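Local coordinates for DNA gyrase, B subunit, truncated (Myxococcus xanthus, PDB 3CWV), which probably takes part, as the ATP-binding subunit of a type II topoisomerase, in ATP-dependent breakage, passage and rejoining of double-stranded DNA, at residues A[105-119]-A[150-164]. Sequence-based numbering, arbitrary orientation.
Sequences SLALSSRYQVDIWAD and ERGVRVHFVPDATIF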
loop_
_atom_site.group_PDB
_atom_site.type_symbol
_atom_site.label_atom_id
_atom_site.label_comp_id
_atom_site.label_asym_id
_atom_site.label_seq_id
_atom_site.Cartn_x
_atom_site.Cartn_y
_atom_site.Cartn_z
ATOM N N SER A 105 10.646 -11.598 5.377
ATOM C CA SER A 105 9.605 -12.196 6.210
ATOM C C SER A 105 9.845 -13.682 6.362
ATOM O O SER A 105 9.709 -14.231 7.452
ATOM C CB SER A 105 8.213 -11.923 5.661
ATOM O OG SER A 105 7.988 -10.532 5.610
ATOM N N LEU A 106 10.187 -14.340 5.263
ATOM C CA LEU A 106 10.480 -15.776 5.307
ATOM C C LEU A 106 11.764 -16.060 6.080
ATOM O O LEU A 106 11.781 -16.953 6.942
ATOM C CB LEU A 106 10.649 -16.338 3.880
ATOM C CG LEU A 106 9.424 -16.230 2.965
ATOM C CD1 LEU A 106 9.774 -16.782 1.549
ATOM C CD2 LEU A 106 8.239 -16.925 3.560
ATOM N N ALA A 107 12.835 -15.311 5.792
ATOM C CA ALA A 107 14.114 -15.528 6.499
ATOM C C ALA A 107 13.956 -15.426 8.017
ATOM O O ALA A 107 14.612 -16.155 8.769
ATOM C CB ALA A 107 15.217 -14.487 6.041
ATOM N N LEU A 108 13.126 -14.487 8.461
ATOM C CA LEU A 108 12.981 -14.200 9.901
ATOM C C LEU A 108 11.827 -14.941 10.579
ATOM O O LEU A 108 11.314 -14.497 11.614
ATOM C CB LEU A 108 12.857 -12.682 10.139
ATOM C CG LEU A 108 14.081 -11.887 9.622
ATOM C CD1 LEU A 108 13.928 -10.392 9.855
ATOM C CD2 LEU A 108 15.434 -12.423 10.182
ATOM N N SER A 109 11.397 -16.044 9.962
ATOM C CA SER A 109 10.419 -16.941 10.559
ATOM C C SER A 109 11.151 -18.164 11.145
ATOM O O SER A 109 12.236 -18.499 10.697
ATOM C CB SER A 109 9.359 -17.373 9.511
ATOM O OG SER A 109 9.990 -18.122 8.459
ATOM N N SER A 110 10.589 -18.794 12.187
ATOM C CA SER A 110 11.125 -20.084 12.649
ATOM C C SER A 110 10.566 -21.188 11.760
ATOM O O SER A 110 11.182 -22.226 11.590
ATOM C CB SER A 110 10.743 -20.375 14.106
ATOM O OG SER A 110 9.359 -20.285 14.302
ATOM N N ARG A 111 9.395 -20.940 11.201
ATOM C CA ARG A 111 8.807 -21.903 10.261
ATOM C C ARG A 111 7.855 -21.199 9.346
ATOM O O ARG A 111 7.242 -20.212 9.735
ATOM C CB ARG A 111 8.034 -23.006 11.013
ATOM C CG ARG A 111 6.997 -22.529 12.002
ATOM C CD ARG A 111 6.646 -23.700 12.957
ATOM N NE ARG A 111 5.670 -23.350 13.990
ATOM C CZ ARG A 111 5.941 -22.652 15.093
ATOM N NH1 ARG A 111 7.155 -22.153 15.290
ATOM N NH2 ARG A 111 4.979 -22.427 15.982
ATOM N N TYR A 112 7.689 -21.756 8.136
ATOM C CA TYR A 112 6.680 -21.278 7.242
ATOM C C TYR A 112 6.122 -22.383 6.355
ATOM O O TYR A 112 6.676 -23.479 6.285
ATOM C CB TYR A 112 7.196 -20.125 6.373
ATOM C CG TYR A 112 8.298 -20.374 5.368
ATOM C CD1 TYR A 112 9.566 -19.818 5.560
ATOM C CD2 TYR A 112 8.073 -21.092 4.185
ATOM C CE1 TYR A 112 10.571 -19.975 4.614
ATOM C CE2 TYR A 112 9.082 -21.241 3.232
ATOM C CZ TYR A 112 10.326 -20.675 3.466
ATOM O OH TYR A 112 11.325 -20.796 2.539
ATOM N N GLN A 113 5.030 -22.055 5.696
ATOM C CA GLN A 113 4.431 -22.952 4.704
ATOM C C GLN A 113 3.906 -22.113 3.576
ATOM O O GLN A 113 3.137 -21.176 3.797
ATOM C CB GLN A 113 3.309 -23.766 5.338
ATOM C CG GLN A 113 2.555 -24.626 4.320
ATOM C CD GLN A 113 1.526 -25.524 4.993
ATOM O OE1 GLN A 113 1.818 -26.141 6.014
ATOM N NE2 GLN A 113 0.310 -25.596 4.421
ATOM N N VAL A 114 4.318 -22.430 2.352
ATOM C CA VAL A 114 3.812 -21.707 1.217
ATOM C C VAL A 114 3.016 -22.700 0.331
ATOM O O VAL A 114 3.520 -23.754 0.011
ATOM C CB VAL A 114 4.990 -21.113 0.405
ATOM C CG1 VAL A 114 4.523 -20.486 -0.905
ATOM C CG2 VAL A 114 5.725 -20.036 1.248
ATOM N N ASP A 115 1.817 -22.318 -0.068
ATOM C CA ASP A 115 0.995 -23.154 -0.968
ATOM C C ASP A 115 0.740 -22.394 -2.247
ATOM O O ASP A 115 0.464 -21.197 -2.221
ATOM C CB ASP A 115 -0.329 -23.502 -0.314
ATOM C CG ASP A 115 -0.179 -24.457 0.858
ATOM O OD1 ASP A 115 -0.130 -25.678 0.607
ATOM O OD2 ASP A 115 -0.165 -24.001 2.040
ATOM N N ILE A 116 0.850 -23.078 -3.383
ATOM C CA ILE A 116 0.625 -22.430 -4.664
ATOM C C ILE A 116 -0.391 -23.319 -5.391
ATOM O O ILE A 116 -0.190 -24.529 -5.479
ATOM C CB ILE A 116 1.924 -22.308 -5.534
ATOM C CG1 ILE A 116 3.111 -21.693 -4.764
ATOM C CG2 ILE A 116 1.658 -21.497 -6.808
ATOM C CD1 ILE A 116 4.113 -22.747 -4.270
ATOM N N TRP A 117 -1.479 -22.716 -5.861
ATOM C CA TRP A 117 -2.515 -23.451 -6.599
ATOM C C TRP A 117 -2.410 -22.961 -8.035
ATOM O O TRP A 117 -2.319 -21.761 -8.273
ATOM C CB TRP A 117 -3.925 -23.124 -6.072
ATOM C CG TRP A 117 -4.304 -23.691 -4.712
ATOM C CD1 TRP A 117 -5.015 -24.820 -4.459
ATOM C CD2 TRP A 117 -4.011 -23.102 -3.427
ATOM N NE1 TRP A 117 -5.177 -24.984 -3.093
ATOM C CE2 TRP A 117 -4.572 -23.939 -2.442
ATOM C CE3 TRP A 117 -3.317 -21.957 -3.029
ATOM C CZ2 TRP A 117 -4.467 -23.667 -1.078
ATOM C CZ3 TRP A 117 -3.208 -21.680 -1.668
ATOM C CH2 TRP A 117 -3.790 -22.521 -0.709
ATOM N N ALA A 118 -2.427 -23.891 -8.994
ATOM C CA ALA A 118 -2.403 -23.552 -10.427
ATOM C C ALA A 118 -2.769 -24.810 -11.222
ATOM O O ALA A 118 -2.394 -25.905 -10.832
ATOM C CB ALA A 118 -1.036 -23.063 -10.849
ATOM N N ASP A 119 -3.520 -24.656 -12.311
ATOM C CA ASP A 119 -3.810 -25.794 -13.219
ATOM C C ASP A 119 -4.496 -26.968 -12.551
ATOM O O ASP A 119 -4.173 -28.123 -12.827
ATOM C CB ASP A 119 -2.516 -26.302 -13.859
ATOM C CG ASP A 119 -1.769 -25.211 -14.594
ATOM O OD1 ASP A 119 -2.412 -24.531 -15.428
ATOM O OD2 ASP A 119 -0.548 -25.032 -14.329
ATOM N N GLU A 150 -8.288 -18.818 -10.748
ATOM C CA GLU A 150 -7.423 -19.595 -11.653
ATOM C C GLU A 150 -6.162 -20.071 -10.921
ATOM O O GLU A 150 -5.761 -21.250 -11.021
ATOM C CB GLU A 150 -6.998 -18.759 -12.867
ATOM C CG GLU A 150 -8.098 -18.377 -13.822
ATOM C CD GLU A 150 -7.553 -17.711 -15.095
ATOM O OE1 GLU A 150 -6.332 -17.806 -15.354
ATOM O OE2 GLU A 150 -8.350 -17.100 -15.839
ATOM N N ARG A 151 -5.527 -19.139 -10.198
ATOM C CA ARG A 151 -4.333 -19.456 -9.447
ATOM C C ARG A 151 -4.369 -18.695 -8.118
ATOM O O ARG A 151 -5.153 -17.761 -7.935
ATOM C CB ARG A 151 -3.062 -19.029 -10.198
ATOM C CG ARG A 151 -2.923 -19.586 -11.590
ATOM C CD ARG A 151 -1.490 -19.558 -12.027
ATOM N NE ARG A 151 -1.421 -19.737 -13.468
ATOM C CZ ARG A 151 -0.302 -19.714 -14.168
ATOM N NH1 ARG A 151 0.853 -19.512 -13.550
ATOM N NH2 ARG A 151 -0.352 -19.860 -15.494
ATOM N N GLY A 152 -3.509 -19.109 -7.200
ATOM C CA GLY A 152 -3.387 -18.382 -5.933
ATOM C C GLY A 152 -2.165 -18.831 -5.181
ATOM O O GLY A 152 -1.567 -19.859 -5.498
ATOM N N VAL A 153 -1.796 -18.046 -4.170
ATOM C CA VAL A 153 -0.637 -18.358 -3.366
ATOM C C VAL A 153 -0.948 -17.952 -1.912
ATOM O O VAL A 153 -1.531 -16.895 -1.678
ATOM C CB VAL A 153 0.649 -17.673 -3.906
ATOM C CG1 VAL A 153 0.387 -16.199 -4.220
ATOM C CG2 VAL A 153 1.828 -17.860 -2.936
ATOM N N ARG A 154 -0.628 -18.840 -0.986
ATOM C CA ARG A 154 -0.718 -18.541 0.452
ATOM C C ARG A 154 0.659 -18.646 1.100
ATOM O O ARG A 154 1.378 -19.607 0.878
ATOM C CB ARG A 154 -1.685 -19.525 1.122
ATOM C CG ARG A 154 -1.897 -19.310 2.638
ATOM C CD ARG A 154 -2.713 -20.529 3.164
ATOM N NE ARG A 154 -3.272 -20.294 4.497
ATOM C CZ ARG A 154 -2.829 -20.852 5.629
ATOM N NH1 ARG A 154 -3.438 -20.573 6.779
ATOM N NH2 ARG A 154 -1.804 -21.697 5.621
ATOM N N VAL A 155 1.011 -17.663 1.922
ATOM C CA VAL A 155 2.270 -17.701 2.648
ATOM C C VAL A 155 1.863 -17.653 4.120
ATOM O O VAL A 155 1.201 -16.724 4.528
ATOM C CB VAL A 155 3.146 -16.474 2.345
ATOM C CG1 VAL A 155 4.398 -16.470 3.240
ATOM C CG2 VAL A 155 3.586 -16.486 0.891
ATOM N N HIS A 156 2.196 -18.685 4.872
ATOM C CA HIS A 156 1.830 -18.747 6.300
ATOM C C HIS A 156 3.152 -18.812 7.041
ATOM O O HIS A 156 3.981 -19.630 6.695
ATOM C CB HIS A 156 1.040 -20.019 6.592
ATOM C CG HIS A 156 0.839 -20.278 8.057
ATOM N ND1 HIS A 156 1.711 -21.036 8.815
ATOM C CD2 HIS A 156 -0.117 -19.845 8.908
ATOM C CE1 HIS A 156 1.270 -21.090 10.061
ATOM N NE2 HIS A 156 0.154 -20.383 10.139
ATOM N N PHE A 157 3.354 -17.983 8.071
ATOM C CA PHE A 157 4.640 -18.011 8.769
ATOM C C PHE A 157 4.492 -17.616 10.232
ATOM O O PHE A 157 3.478 -17.046 10.642
ATOM C CB PHE A 157 5.706 -17.127 8.080
ATOM C CG PHE A 157 5.474 -15.649 8.242
ATOM C CD1 PHE A 157 6.172 -14.929 9.201
ATOM C CD2 PHE A 157 4.551 -14.981 7.453
ATOM C CE1 PHE A 157 5.946 -13.540 9.365
ATOM C CE2 PHE A 157 4.318 -13.609 7.607
ATOM C CZ PHE A 157 5.000 -12.891 8.570
ATOM N N VAL A 158 5.521 -17.962 10.997
ATOM C CA VAL A 158 5.606 -17.672 12.418
ATOM C C VAL A 158 6.908 -16.902 12.670
ATOM O O VAL A 158 7.999 -17.445 12.518
ATOM C CB VAL A 158 5.616 -18.988 13.249
ATOM C CG1 VAL A 158 5.634 -18.678 14.760
ATOM C CG2 VAL A 158 4.386 -19.857 12.888
ATOM N N PRO A 159 6.791 -15.625 13.056
ATOM C CA PRO A 159 7.989 -14.844 13.366
ATOM C C PRO A 159 8.832 -15.623 14.357
ATOM O O PRO A 159 8.290 -16.195 15.307
ATOM C CB PRO A 159 7.417 -13.576 14.014
ATOM C CG PRO A 159 6.082 -13.401 13.283
ATOM C CD PRO A 159 5.562 -14.832 13.227
ATOM N N ASP A 160 10.141 -15.635 14.130
ATOM C CA ASP A 160 11.055 -16.458 14.910
ATOM C C ASP A 160 11.150 -15.925 16.343
ATOM O O ASP A 160 11.652 -14.801 16.579
ATOM C CB ASP A 160 12.432 -16.432 14.235
ATOM C CG ASP A 160 13.358 -17.540 14.733
ATOM O OD1 ASP A 160 13.418 -17.774 15.967
ATOM O OD2 ASP A 160 13.979 -18.205 13.877
ATOM N N ALA A 161 10.715 -16.746 17.303
ATOM C CA ALA A 161 10.747 -16.352 18.722
ATOM C C ALA A 161 12.155 -16.184 19.311
ATOM O O ALA A 161 12.304 -15.617 20.391
ATOM C CB ALA A 161 9.949 -17.352 19.561
ATOM N N THR A 162 13.176 -16.690 18.637
ATOM C CA THR A 162 14.559 -16.480 19.087
ATOM C C THR A 162 15.111 -15.126 18.599
ATOM O O THR A 162 16.182 -14.703 19.013
ATOM C CB THR A 162 15.546 -17.616 18.659
ATOM O OG1 THR A 162 15.684 -17.663 17.225
ATOM C CG2 THR A 162 15.075 -18.982 19.156
ATOM N N ILE A 163 14.370 -14.463 17.720
ATOM C CA ILE A 163 14.853 -13.224 17.116
ATOM C C ILE A 163 14.082 -12.041 17.672
ATOM O O ILE A 163 14.665 -11.030 18.061
ATOM C CB ILE A 163 14.721 -13.260 15.559
ATOM C CG1 ILE A 163 15.636 -14.340 14.964
ATOM C CG2 ILE A 163 14.992 -11.853 14.937
ATOM C CD1 ILE A 163 15.609 -14.448 13.420
ATOM N N PHE A 164 12.764 -12.138 17.667
ATOM C CA PHE A 164 11.934 -11.001 18.037
ATOM C C PHE A 164 11.634 -10.922 19.516
ATOM O O PHE A 164 11.434 -11.940 20.166
ATOM C CB PHE A 164 10.645 -10.973 17.236
ATOM C CG PHE A 164 10.889 -10.673 15.799
ATOM C CD1 PHE A 164 11.041 -9.343 15.381
ATOM C CD2 PHE A 164 11.074 -11.715 14.885
ATOM C CE1 PHE A 164 11.349 -9.057 14.045
ATOM C CE2 PHE A 164 11.377 -11.437 13.549
ATOM C CZ PHE A 164 11.499 -10.101 13.139
HETATM O O HOH W 1 8.949 -18.735 16.479
HETATM O O HOH W 2 0.301 -21.773 3.269
HETATM O O HOH W 3 -4.943 -22.182 -13.529
#
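Asp-115 and Arg-154 exchange two backbone hydrogen bonds, N to O each way at 2.9 Å, and the same reciprocal pairing joins Gln-113 to His-156 and Trp-117 to Gly-152. Strands 111-118 and 151-159 thus run antiparallel, their axes 4.7 Å apart at the closest.

On the apolar face, Val-114 and Val-155 lie side by side, CG2 against CG2, while Leu-106 reaches back from the end of helix 102-107 to set CD2 3.9 Å from Val-155 CG1. One face of the Phe-157 ring receives Ser-105 CB; Leu-38 of helix 28-47 also touches this phenylalanine. Such an antiparallel pair within a mixed sheet, with helices packed on one face, fits the α/β sandwich of the GHKL ATPase domain of GyrB proteins.

On the other face, Trp-117 turns its ring edge to Arg-154, whose CB lies 3.8 Å from CZ3, and its NE1 bonds to Glu-143 O. Val-158 CG2 sits 3.8 Å above the centre of the Arg-111 guanidinium; with CG wedged between backbone N and carbonyl carbon (chi1 53°), the extended arginine chain is set over the valine.

Among the polar side chains, Gln-113 NE2 meets the syn lone pair of Asp-115 OD2 almost straight, and a water links that oxygen to Arg-154 NH2. Asp-115 OD1 makes a salt bridge to Arg-124. Beyond the strands, Asp-160 N bonds to Leu-108 O at 3.0 Å, while its OD1 accepts from Thr-162 N, which makes an Asx turn, and also from Thr-162 OG1; OD2 pairs with Arg-16. With an alanine here, Arg-16 would probably lose this charged mate and Thr-162 both of its bonds to OD1, freeing the turn to shift. Alongside, Phe-164 presents its ring edge to Leu-108 O.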